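Local atomic coordinates of DinB-like domain-containing protein (Thermus thermophilus, PDB entry 2YQY), a protein that is of unknown function but folds as a four-helix bundle of the DinB superfamily with an exposed histidine triad. Residues F135-P138 and F139-E142. Numbering follows the deposited sequence.
Sequences FPHP and FFGE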
loop_
_atom_site.group_PDB
_atom_site.type_symbol
_atom_site.label_atom_id
_atom_site.label_comp_id
_atom_site.label_asym_id
_atom_site.label_seq_id
_atom_site.Cartn_x
_atom_site.Cartn_y
_atom_site.Cartn_z
ATOM N N PHE A 135 -1.657 16.890 -4.989
ATOM C CA PHE A 135 -1.101 16.246 -6.177
ATOM C C PHE A 135 -2.202 15.292 -6.675
ATOM O O PHE A 135 -2.910 14.706 -5.843
ATOM C CB PHE A 135 0.239 15.540 -5.858
ATOM C CG PHE A 135 0.932 14.976 -7.076
ATOM C CD1 PHE A 135 1.805 15.752 -7.827
ATOM C CD2 PHE A 135 0.642 13.687 -7.519
ATOM C CE1 PHE A 135 2.417 15.239 -8.985
ATOM C CE2 PHE A 135 1.231 13.185 -8.690
ATOM C CZ PHE A 135 2.110 13.944 -9.417
ATOM N N PRO A 136 -2.385 15.178 -8.009
ATOM C CA PRO A 136 -3.490 14.339 -8.509
ATOM C C PRO A 136 -3.350 12.833 -8.282
ATOM O O PRO A 136 -2.302 12.235 -8.615
ATOM C CB PRO A 136 -3.599 14.690 -10.005
ATOM C CG PRO A 136 -2.233 15.247 -10.368
ATOM C CD PRO A 136 -1.686 15.901 -9.095
ATOM N N HIS A 137 -4.409 12.246 -7.713
ATOM C CA HIS A 137 -4.509 10.796 -7.554
ATOM C C HIS A 137 -5.383 10.325 -8.721
ATOM O O HIS A 137 -6.397 10.931 -9.004
ATOM C CB HIS A 137 -5.141 10.417 -6.194
ATOM C CG HIS A 137 -5.227 8.932 -5.957
ATOM N ND1 HIS A 137 -4.478 8.272 -4.996
ATOM C CD2 HIS A 137 -5.943 7.976 -6.595
ATOM C CE1 HIS A 137 -4.747 6.976 -5.041
ATOM N NE2 HIS A 137 -5.628 6.769 -6.009
ATOM N N PRO A 138 -4.950 9.287 -9.448
ATOM C CA PRO A 138 -5.742 8.809 -10.597
ATOM C C PRO A 138 -7.273 8.525 -10.363
ATOM O O PRO A 138 -8.120 8.644 -11.282
ATOM C CB PRO A 138 -5.001 7.518 -11.010
ATOM C CG PRO A 138 -3.994 7.223 -9.895
ATOM C CD PRO A 138 -3.660 8.571 -9.316
ATOM N N PHE A 139 -7.611 8.091 -9.163
ATOM C CA PHE A 139 -8.991 7.753 -8.812
ATOM C C PHE A 139 -9.584 8.882 -7.908
ATOM O O PHE A 139 -10.719 9.320 -8.083
ATOM C CB PHE A 139 -9.019 6.386 -8.109
ATOM C CG PHE A 139 -10.405 5.878 -7.832
ATOM C CD1 PHE A 139 -11.147 5.274 -8.827
ATOM C CD2 PHE A 139 -10.997 6.076 -6.589
ATOM C CE1 PHE A 139 -12.441 4.854 -8.582
ATOM C CE2 PHE A 139 -12.313 5.647 -6.346
ATOM C CZ PHE A 139 -13.012 5.032 -7.336
ATOM N N PHE A 140 -8.821 9.356 -6.941
ATOM C CA PHE A 140 -9.399 10.299 -5.972
ATOM C C PHE A 140 -9.301 11.798 -6.320
ATOM O O PHE A 140 -9.834 12.658 -5.591
ATOM C CB PHE A 140 -8.876 9.968 -4.577
ATOM C CG PHE A 140 -9.317 8.602 -4.097
ATOM C CD1 PHE A 140 -10.674 8.337 -3.870
ATOM C CD2 PHE A 140 -8.397 7.574 -3.936
ATOM C CE1 PHE A 140 -11.094 7.066 -3.455
ATOM C CE2 PHE A 140 -8.804 6.298 -3.523
ATOM C CZ PHE A 140 -10.147 6.041 -3.275
ATOM N N GLY A 141 -8.637 12.105 -7.436
ATOM C CA GLY A 141 -8.412 13.495 -7.821
ATOM C C GLY A 141 -7.354 14.204 -6.973
ATOM O O GLY A 141 -6.431 13.581 -6.482
ATOM N N GLU A 142 -7.496 15.514 -6.799
ATOM C CA GLU A 142 -6.460 16.304 -6.119
ATOM C C GLU A 142 -6.487 16.010 -4.640
ATOM O O GLU A 142 -7.470 16.277 -3.966
ATOM C CB GLU A 142 -6.661 17.816 -6.354
ATOM C CG GLU A 142 -6.372 18.287 -7.767
ATOM C CD GLU A 142 -4.899 18.162 -8.174
ATOM O OE1 GLU A 142 -3.988 18.568 -7.406
ATOM O OE2 GLU A 142 -4.664 17.667 -9.283
#
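A tight antiparallel β-hairpin on the surface of the bundle pairs H137 with G141 across the three-residue loop P138-F140. H137 N donates to G141 O at 2.7 Å in a nearly straight bond (166°), and G141 N returns a more bent one to H137 O at 3.0 Å. G141 takes a positive phi, a backbone shape that glycine adopts easily, as the chain leaves the loop. With its CG anti to the backbone N (chi1 -178°), the H137 ring reaches along the turn and lies alongside F140. F140 CD2 sits 3.5 Å above one face of the imidazole, toward its rim, and the two planes meet obliquely at 55°. The backbone N of F139 lies at the imidazole edge, in its plane, while W148 meets the ring from outside the hairpin. Replacing the imidazole by the methyl of an alanine would probably bare the F140 CD2 side that rests on it and lose the ring contact with W148, though F139 would still pack against F140. In the DinB-like four-helix bundle this hairpin links helix 106-126 to helix 145-149, and H137 comes near, without touching, an HExxH-like sequence in helix 153-165, whose role is unconfirmed. P136 and E142 form the next, non-hydrogen-bonded pair, their side chains together on one face. E142 is bent at chi2, bringing OE2 to 3.2 Å from P136 CB; its OE1 is hydrogen-bonded to T134 OG1. F135 points from the hairpin onto V64, R67 and L68 of helix 47-71.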